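Local coordinates for protein glutathione S-transferase (Cupriavidus metallidurans, PDB 4MK3) that probably acts as a glutathione transferase and binds the glutathione analogue glutathione sulfinic acid, at residues 32-37 and 70-75; 41-46 and 215-220; 197-200 and 205-208. One frame throughout, in Å; residues are numbered along the deposited sequence.

Contact 1: 32-37 and 70-75. With GSF (L-gamma-glutamyl-3-sulfino-L-alanylglycine), chain E.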
loop_
_atom_site.group_PDB
_atom_site.type_symbol
_atom_site.label_atom_id
_atom_site.label_comp_id
_atom_site.label_asym_id
_atom_site.label_seq_id
_atom_site.Cartn_x
_atom_site.Cartn_y
_atom_site.Cartn_z
ATOM N N PRO A 32 12.099 1.938 -6.342
ATOM C CA PRO A 32 11.972 0.473 -6.275
ATOM C C PRO A 32 10.551 0.003 -6.525
ATOM O O PRO A 32 10.339 -1.107 -7.030
ATOM C CB PRO A 32 12.445 0.160 -4.860
ATOM C CG PRO A 32 12.183 1.386 -4.069
ATOM C CD PRO A 32 12.401 2.529 -5.022
ATOM N N TYR A 33 9.569 0.839 -6.197
ATOM C CA TYR A 33 8.185 0.525 -6.522
ATOM C C TYR A 33 7.986 0.562 -8.027
ATOM O O TYR A 33 7.267 -0.269 -8.584
ATOM C CB TYR A 33 7.225 1.521 -5.852
ATOM C CG TYR A 33 7.390 1.721 -4.352
ATOM C CD1 TYR A 33 6.749 0.916 -3.437
ATOM C CD2 TYR A 33 8.125 2.785 -3.884
ATOM C CE1 TYR A 33 6.894 1.159 -2.066
ATOM C CE2 TYR A 33 8.278 3.034 -2.562
ATOM C CZ TYR A 33 7.665 2.232 -1.653
ATOM O OH TYR A 33 7.810 2.515 -0.317
ATOM N N ALA A 34 8.583 1.546 -8.680
ATOM C CA ALA A 34 8.502 1.604 -10.124
ATOM C C ALA A 34 9.287 0.454 -10.749
ATOM O O ALA A 34 8.882 -0.086 -11.781
ATOM C CB ALA A 34 9.018 2.932 -10.644
ATOM N N ARG A 35 10.377 0.028 -10.103
ATOM C CA ARG A 35 11.145 -1.086 -10.658
ATOM C C ARG A 35 10.314 -2.358 -10.655
ATOM O O ARG A 35 10.352 -3.130 -11.601
ATOM C CB ARG A 35 12.455 -1.330 -9.921
ATOM C CG ARG A 35 13.317 -2.364 -10.646
ATOM C CD ARG A 35 14.507 -2.793 -9.856
ATOM N NE ARG A 35 15.432 -3.569 -10.674
ATOM C CZ ARG A 35 16.614 -3.972 -10.263
ATOM N NH1 ARG A 35 16.996 -3.730 -9.008
ATOM N NH2 ARG A 35 17.426 -4.610 -11.083
ATOM N N LYS A 36 9.549 -2.564 -9.590
ATOM C CA LYS A 36 8.639 -3.701 -9.543
ATOM C C LYS A 36 7.705 -3.730 -10.747
ATOM O O LYS A 36 7.523 -4.762 -11.404
ATOM C CB LYS A 36 7.847 -3.690 -8.226
ATOM C CG LYS A 36 6.802 -4.796 -8.107
ATOM C CD LYS A 36 6.051 -4.763 -6.768
ATOM C CE LYS A 36 5.288 -3.465 -6.622
ATOM N NZ LYS A 36 4.386 -3.445 -5.435
ATOM N N VAL A 37 7.109 -2.579 -11.066
ATOM C CA VAL A 37 6.223 -2.481 -12.210
ATOM C C VAL A 37 6.965 -2.710 -13.524
ATOM O O VAL A 37 6.484 -3.406 -14.400
ATOM C CB VAL A 37 5.521 -1.114 -12.226
ATOM C CG1 VAL A 37 4.838 -0.868 -13.578
ATOM C CG2 VAL A 37 4.552 -1.005 -11.053
ATOM N N LYS A 70 2.888 10.615 -6.393
ATOM C CA LYS A 70 3.870 9.538 -6.347
ATOM C C LYS A 70 4.018 8.811 -7.671
ATOM O O LYS A 70 3.091 8.766 -8.489
ATOM C CB LYS A 70 3.515 8.523 -5.245
ATOM C CG LYS A 70 3.618 9.089 -3.848
ATOM C CD LYS A 70 3.092 8.111 -2.819
ATOM C CE LYS A 70 3.281 8.629 -1.452
ATOM N NZ LYS A 70 4.702 8.439 -1.051
ATOM N N VAL A 71 5.211 8.268 -7.888
ATOM C CA VAL A 71 5.441 7.298 -8.946
ATOM C C VAL A 71 5.630 5.926 -8.314
ATOM O O VAL A 71 6.089 5.826 -7.168
ATOM C CB VAL A 71 6.667 7.644 -9.816
ATOM C CG1 VAL A 71 6.377 8.878 -10.642
ATOM C CG2 VAL A 71 7.923 7.834 -8.978
ATOM N N PRO A 72 5.300 4.858 -9.056
ATOM C CA PRO A 72 4.843 4.838 -10.441
ATOM C C PRO A 72 3.393 5.220 -10.618
ATOM O O PRO A 72 2.552 5.058 -9.732
ATOM C CB PRO A 72 5.034 3.374 -10.857
ATOM C CG PRO A 72 4.922 2.599 -9.550
ATOM C CD PRO A 72 5.516 3.492 -8.523
ATOM N N CYS A 73 3.113 5.722 -11.818
ATOM C CA CYS A 73 1.749 5.980 -12.242
ATOM C C CYS A 73 1.675 5.615 -13.718
ATOM O O CYS A 73 2.475 6.087 -14.538
ATOM C CB CYS A 73 1.369 7.449 -12.009
ATOM S SG CYS A 73 -0.327 7.827 -12.478
ATOM N N LEU A 74 0.736 4.737 -14.066
ATOM C CA LEU A 74 0.523 4.320 -15.445
ATOM C C LEU A 74 -0.634 5.099 -16.040
ATOM O O LEU A 74 -1.713 5.162 -15.457
ATOM C CB LEU A 74 0.204 2.824 -15.487
ATOM C CG LEU A 74 0.099 2.184 -16.864
ATOM C CD1 LEU A 74 1.479 2.016 -17.496
ATOM C CD2 LEU A 74 -0.626 0.837 -16.758
ATOM N N VAL A 75 -0.408 5.725 -17.184
ATOM C CA VAL A 75 -1.422 6.523 -17.832
ATOM C C VAL A 75 -1.771 5.817 -19.116
ATOM O O VAL A 75 -0.907 5.606 -19.980
ATOM C CB VAL A 75 -0.921 7.948 -18.093
ATOM C CG1 VAL A 75 -1.948 8.759 -18.871
ATOM C CG2 VAL A 75 -0.576 8.631 -16.767
HETATM C CB1 GSF E . 4.443 4.133 -2.997
HETATM C CG1 GSF E . 5.212 4.838 -4.106
HETATM C CD1 GSF E . 6.155 5.896 -3.575
HETATM O OE1 GSF E . 6.167 6.270 -2.419
HETATM C C1 GSF E . 3.438 2.412 -4.477
HETATM O O11 GSF E . 3.643 2.682 -5.687
HETATM O O12 GSF E . 3.493 1.212 -4.097
HETATM N N1 GSF E . 2.361 3.011 -2.380
HETATM C CA1 GSF E . 3.140 3.522 -3.505
HETATM N N2 GSF E . 7.054 6.424 -4.490
HETATM C CA2 GSF E . 7.949 7.465 -4.109
HETATM C CB2 GSF E . 9.139 7.468 -5.011
HETATM S SG2 GSF E . 10.306 6.201 -4.664
HETATM O O1S GSF E . 11.593 6.668 -5.208
HETATM O O2S GSF E . 9.841 4.932 -5.297
HETATM C C2 GSF E . 7.332 8.820 -4.379
HETATM O O2 GSF E . 6.793 9.058 -5.457
HETATM N N3 GSF E . 7.416 9.777 -3.374
HETATM C CA3 GSF E . 6.898 11.094 -3.607
HETATM C C3 GSF E . 6.106 11.628 -2.407
HETATM O O31 GSF E . 5.791 12.856 -2.401
HETATM O O32 GSF E . 5.776 10.885 -1.459
#
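The ring of Y33 lies against bound GSF, and its CB rests on CD of P72, 3.7 Å away. One ring face carries the glutamyl chain of GSF: ligand atom CB1 stands 3.8 Å above the ring plane, over its centre. At the edge, sulfinate oxygen O2S of GSF lies in the ring plane, 3.1 Å from CD2 of Y33. The phenol OH is hydrogen-bonded to D124, which belongs to helix 106-134. Past the base of the Y33 side chain, P72 packs on helix 32-44 with apolar atoms. Its CB meets CB of A34 at 4.0 Å, and its CG meets CG2 of V37 at 3.9 Å.

The peptide before P72 is cis. This is the cis-proline loop of the thioredoxin-like domain in glutathione transferases, just ahead of strand 73-75. It presents both backbone polar groups of V71 to the ligand. V71 N donates to O2 of GSF (3.0 Å), and N2 of GSF donates to V71 O (2.9 Å), as in an antiparallel strand pair. K70 runs extended and then bends at its end (chi4 -78°), which places NZ on two ligand oxygens. NZ bonds the glycyl carboxylate atom O32 at 2.7 Å and the glutamyl carbonyl OE1. The chemistry is thus divided: apolar contacts join helix to loop, polar bonds face the ligand, and the K70 ammonium would probably offset part of the charge of the glycyl carboxylate.

Contact 2: 41-46 and 215-220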
loop_
_atom_site.group_PDB
_atom_site.type_symbol
_atom_site.label_atom_id
_atom_site.label_comp_id
_atom_site.label_asym_id
_atom_site.label_seq_id
_atom_site.Cartn_x
_atom_site.Cartn_y
_atom_site.Cartn_z
ATOM N N LEU A 41 6.229 -5.508 -16.318
ATOM C CA LEU A 41 5.996 -5.213 -17.731
ATOM C C LEU A 41 6.977 -5.924 -18.651
ATOM O O LEU A 41 6.612 -6.407 -19.711
ATOM C CB LEU A 41 6.031 -3.708 -17.984
ATOM C CG LEU A 41 4.888 -2.950 -17.301
ATOM C CD1 LEU A 41 5.171 -1.469 -17.246
ATOM C CD2 LEU A 41 3.586 -3.186 -18.045
ATOM N N ALA A 42 8.232 -6.020 -18.236
ATOM C CA ALA A 42 9.229 -6.732 -19.022
ATOM C C ALA A 42 8.939 -8.237 -19.078
ATOM O O ALA A 42 9.010 -8.850 -20.136
ATOM C CB ALA A 42 10.603 -6.491 -18.448
ATOM N N GLU A 43 8.618 -8.814 -17.927
ATOM C CA GLU A 43 8.317 -10.245 -17.886
ATOM C C GLU A 43 7.125 -10.581 -18.786
ATOM O O GLU A 43 7.116 -11.636 -19.443
ATOM C CB GLU A 43 8.015 -10.706 -16.457
ATOM C CG GLU A 43 9.159 -10.586 -15.464
ATOM C CD GLU A 43 10.231 -11.644 -15.580
ATOM O OE1 GLU A 43 10.087 -12.585 -16.395
ATOM O OE2 GLU A 43 11.237 -11.545 -14.835
ATOM N N LYS A 44 6.141 -9.677 -18.824
ATOM C CA LYS A 44 4.895 -9.865 -19.590
ATOM C C LYS A 44 5.044 -9.475 -21.074
ATOM O O LYS A 44 4.138 -9.714 -21.889
ATOM C CB LYS A 44 3.783 -9.008 -18.992
ATOM C CG LYS A 44 3.462 -9.228 -17.520
ATOM C CD LYS A 44 2.872 -10.554 -17.255
ATOM C CE LYS A 44 1.514 -10.758 -17.910
ATOM N NZ LYS A 44 1.006 -12.067 -17.469
ATOM N N LYS A 45 6.175 -8.861 -21.409
ATOM C CA LYS A 45 6.446 -8.384 -22.766
ATOM C C LYS A 45 5.402 -7.360 -23.221
ATOM O O LYS A 45 4.940 -7.375 -24.374
ATOM C CB LYS A 45 6.541 -9.557 -23.732
ATOM C CG LYS A 45 7.606 -10.570 -23.331
ATOM C CD LYS A 45 7.686 -11.718 -24.326
ATOM C CE LYS A 45 8.686 -12.764 -23.875
ATOM N NZ LYS A 45 10.072 -12.213 -23.773
ATOM N N ILE A 46 5.054 -6.465 -22.304
ATOM C CA ILE A 46 4.126 -5.382 -22.582
ATOM C C ILE A 46 4.899 -4.110 -22.911
ATOM O O ILE A 46 5.714 -3.653 -22.112
ATOM C CB ILE A 46 3.201 -5.147 -21.384
ATOM C CG1 ILE A 46 2.386 -6.410 -21.118
ATOM C CG2 ILE A 46 2.262 -3.964 -21.647
ATOM C CD1 ILE A 46 1.729 -6.413 -19.759
ATOM N N ARG A 215 17.918 -12.551 -14.183
ATOM C CA ARG A 215 16.784 -12.453 -15.096
ATOM C C ARG A 215 16.914 -11.180 -15.917
ATOM O O ARG A 215 17.332 -10.145 -15.413
ATOM C CB ARG A 215 15.460 -12.446 -14.334
ATOM C CG ARG A 215 15.176 -13.780 -13.614
ATOM C CD ARG A 215 13.802 -13.786 -13.001
ATOM N NE ARG A 215 12.743 -13.911 -13.990
ATOM C CZ ARG A 215 12.222 -15.057 -14.411
ATOM N NH1 ARG A 215 12.682 -16.222 -13.931
ATOM N NH2 ARG A 215 11.241 -15.055 -15.305
ATOM N N GLN A 216 16.536 -11.283 -17.181
ATOM C CA GLN A 216 16.638 -10.158 -18.109
ATOM C C GLN A 216 15.915 -8.914 -17.562
ATOM O O GLN A 216 16.403 -7.782 -17.703
ATOM C CB GLN A 216 16.055 -10.533 -19.467
ATOM C CG GLN A 216 16.441 -9.526 -20.546
ATOM C CD GLN A 216 17.924 -9.534 -20.798
ATOM O OE1 GLN A 216 18.514 -10.589 -21.065
ATOM N NE2 GLN A 216 18.558 -8.373 -20.694
ATOM N N SER A 217 14.752 -9.113 -16.968
ATOM C CA SER A 217 13.973 -8.007 -16.445
ATOM C C SER A 217 14.710 -7.221 -15.362
ATOM O O SER A 217 14.563 -6.005 -15.256
ATOM C CB SER A 217 12.656 -8.542 -15.911
ATOM O OG SER A 217 12.934 -9.479 -14.870
ATOM N N PHE A 218 15.469 -7.914 -14.524
ATOM C CA PHE A 218 16.297 -7.251 -13.528
ATOM C C PHE A 218 17.524 -6.595 -14.152
ATOM O O PHE A 218 17.853 -5.444 -13.840
ATOM C CB PHE A 218 16.672 -8.227 -12.396
ATOM C CG PHE A 218 15.596 -8.337 -11.335
ATOM C CD1 PHE A 218 14.466 -9.083 -11.558
ATOM C CD2 PHE A 218 15.710 -7.633 -10.155
ATOM C CE1 PHE A 218 13.463 -9.158 -10.593
ATOM C CE2 PHE A 218 14.709 -7.689 -9.187
ATOM C CZ PHE A 218 13.582 -8.448 -9.426
ATOM N N ILE A 219 18.212 -7.316 -15.041
ATOM C CA ILE A 219 19.386 -6.780 -15.730
ATOM C C ILE A 219 19.078 -5.431 -16.397
ATOM O O ILE A 219 19.881 -4.517 -16.369
ATOM C CB ILE A 219 19.853 -7.789 -16.799
ATOM C CG1 ILE A 219 20.472 -9.024 -16.131
ATOM C CG2 ILE A 219 20.835 -7.152 -17.767
ATOM C CD1 ILE A 219 20.667 -10.182 -17.080
ATOM N N ASP A 220 17.905 -5.334 -17.014
ATOM C CA ASP A 220 17.549 -4.153 -17.770
ATOM C C ASP A 220 17.044 -2.991 -16.915
ATOM O O ASP A 220 16.855 -1.911 -17.434
ATOM C CB ASP A 220 16.474 -4.493 -18.819
ATOM C CG ASP A 220 17.014 -5.304 -19.986
ATOM O OD1 ASP A 220 18.215 -5.202 -20.271
ATOM O OD2 ASP A 220 16.201 -6.008 -20.628
#
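E43 is held by R215 and S217 at its carboxylate. R215 grips it side-on with two nitrogens, one for each oxygen, in a salt bridge. NH2 of R215 donates to OE1 of E43 at 2.9 Å, nearly straight at 175°. NE of R215 donates to OE2 of E43, also at 2.9 Å. Both oxygens are met on their syn sides but from out of the carboxylate plane, and the two planes are turned 36° apart. S217 OG donates to E43 OE2 at 2.7 Å from above the carboxylate plane, on the face opposite to that of NE. Replacing E43 with an alanine would probably leave the R215 charge without its mate here and set the S217 hydroxyl free to turn.

Beside this polar cluster, CB of A42 touches CB of S217 at 3.9 Å. The contact joins the first helix of the thioredoxin-like domain, 32-44, to the C-terminal part of the chain. R215 is the N-cap residue of the short helix 216-219, while helix 32-44 ends in a Schellman motif at K45. The E43 chain bends at chi2 (-77°), carrying its carboxylate toward helix 216-219. Farther out, Y175 makes a cation-pi contact with R215, and its OH adds a weak hydrogen bond to OE2 of E43.

Contact 3: 197-200 and 205-208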
loop_
_atom_site.group_PDB
_atom_site.type_symbol
_atom_site.label_atom_id
_atom_site.label_comp_id
_atom_site.label_asym_id
_atom_site.label_seq_id
_atom_site.Cartn_x
_atom_site.Cartn_y
_atom_site.Cartn_z
ATOM N N ALA A 197 23.336 -4.968 6.642
ATOM C CA ALA A 197 24.090 -6.108 6.147
ATOM C C ALA A 197 23.264 -7.388 6.029
ATOM O O ALA A 197 23.636 -8.434 6.576
ATOM C CB ALA A 197 25.297 -6.339 7.041
ATOM N N TRP A 198 22.164 -7.325 5.285
ATOM C CA TRP A 198 21.282 -8.472 5.169
ATOM C C TRP A 198 21.966 -9.686 4.553
ATOM O O TRP A 198 21.593 -10.810 4.836
ATOM C CB TRP A 198 20.018 -8.110 4.393
ATOM C CG TRP A 198 20.219 -7.745 2.943
ATOM C CD1 TRP A 198 20.387 -6.489 2.429
ATOM C CD2 TRP A 198 20.245 -8.635 1.829
ATOM N NE1 TRP A 198 20.521 -6.549 1.070
ATOM C CE2 TRP A 198 20.424 -7.853 0.669
ATOM C CE3 TRP A 198 20.134 -10.022 1.694
ATOM C CZ2 TRP A 198 20.509 -8.410 -0.599
ATOM C CZ3 TRP A 198 20.209 -10.573 0.440
ATOM C CH2 TRP A 198 20.386 -9.772 -0.700
ATOM N N ARG A 199 22.957 -9.460 3.703
ATOM C CA ARG A 199 23.637 -10.555 2.995
ATOM C C ARG A 199 24.460 -11.437 3.925
ATOM O O ARG A 199 24.642 -12.624 3.673
ATOM C CB ARG A 199 24.538 -9.976 1.902
ATOM C CG ARG A 199 23.738 -9.383 0.754
ATOM C CD ARG A 199 24.635 -8.660 -0.237
ATOM N NE ARG A 199 23.839 -8.322 -1.403
ATOM C CZ ARG A 199 23.610 -9.162 -2.410
ATOM N NH1 ARG A 199 22.823 -8.801 -3.429
ATOM N NH2 ARG A 199 24.184 -10.362 -2.410
ATOM N N ASP A 200 24.969 -10.839 4.977
ATOM C CA ASP A 200 25.671 -11.608 5.978
ATOM C C ASP A 200 24.681 -12.457 6.781
ATOM O O ASP A 200 24.967 -13.630 7.039
ATOM C CB ASP A 200 26.491 -10.667 6.847
ATOM C CG ASP A 200 27.605 -9.990 6.062
ATOM O OD1 ASP A 200 28.235 -10.673 5.227
ATOM O OD2 ASP A 200 27.842 -8.786 6.269
ATOM N N LEU A 205 18.402 -15.635 1.315
ATOM C CA LEU A 205 18.100 -14.440 0.534
ATOM C C LEU A 205 19.233 -14.102 -0.422
ATOM O O LEU A 205 18.971 -13.622 -1.527
ATOM C CB LEU A 205 17.814 -13.274 1.462
ATOM C CG LEU A 205 16.570 -13.433 2.342
ATOM C CD1 LEU A 205 16.358 -12.144 3.112
ATOM C CD2 LEU A 205 15.315 -13.775 1.565
ATOM N N VAL A 206 20.479 -14.334 -0.012
ATOM C CA VAL A 206 21.609 -14.140 -0.914
ATOM C C VAL A 206 21.486 -15.051 -2.141
ATOM O O VAL A 206 21.661 -14.603 -3.277
ATOM C CB VAL A 206 22.937 -14.358 -0.203
ATOM C CG1 VAL A 206 24.099 -14.271 -1.176
ATOM C CG2 VAL A 206 23.082 -13.342 0.910
ATOM N N ALA A 207 21.161 -16.324 -1.921
ATOM C CA ALA A 207 21.043 -17.255 -3.034
ATOM C C ALA A 207 19.888 -16.845 -3.951
ATOM O O ALA A 207 19.993 -16.895 -5.177
ATOM C CB ALA A 207 20.856 -18.675 -2.500
ATOM N N PHE A 208 18.786 -16.443 -3.340
ATOM C CA PHE A 208 17.634 -15.936 -4.079
ATOM C C PHE A 208 18.022 -14.756 -4.938
ATOM O O PHE A 208 17.700 -14.713 -6.122
ATOM C CB PHE A 208 16.533 -15.560 -3.079
ATOM C CG PHE A 208 15.431 -14.716 -3.655
ATOM C CD1 PHE A 208 15.528 -13.335 -3.664
ATOM C CD2 PHE A 208 14.292 -15.308 -4.148
ATOM C CE1 PHE A 208 14.520 -12.562 -4.168
ATOM C CE2 PHE A 208 13.271 -14.510 -4.693
ATOM C CZ PHE A 208 13.400 -13.156 -4.697
#
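R199, which packs against V206, sends its NH1 to OD2 of D190 in a salt bridge. The neighbouring W198 adds a weak hydrogen bond from NE1 to OD1 of the same carboxylate, so D190 of helix 177-192 meets both side chains, R199 firmly and W198 weakly. The arginine chain runs over one face of the indole, and its guanidinium is tilted to that ring, not stacked flat on it. CG of R199 sits 3.4 Å above the plane of the W198 ring, offset toward its rim. Farther along, CH2 of W198 lies 3.6 Å over the centre of the R199 guanidinium.

The benzene end of the indole meets helix 203-212. CZ3 of W198 touches CB of L205 at 3.8 Å, and V206 N lies at the ring edge, in plane. W198 has CG placed between its backbone N and carbonyl carbon (chi1 65°), which swings the indole toward that helix. CG2 of V206 fits close against the backbone of R199, 3.3 Å from R199 O, and also meets R199 CB at 3.8 Å. These contacts pack helix 198-201 against the helix that follows it, 203-212, in the C-terminal helical domain. L186 and L189 of helix 177-192 and L157 of helix 143-164 also touch the indole. The benzene end of W198 thus makes apolar contacts with L205 and V206, while the charge of R199 is probably answered mainly by D190.

Contacts 1 and 2 both use helix 32-44, and their centres are 14 Å apart. They meet directly: NH2 of R35 lies 2.9 Å from F218 O, a probable hydrogen bond. The start of the helix borders the bound GSF at contact 1, and its end is tied to helix 216-219 at contact 2. Contact 3 stands apart from the ligand site. Its centre is about 25 Å from that of contact 1 and about 22 Å from that of contact 2. Nearest atoms of contacts 2 and 3 are about 7 Å apart, and helix 203-212 leads on to helix 216-219. The Y33 side chain is about 10 Å from another bound GSF.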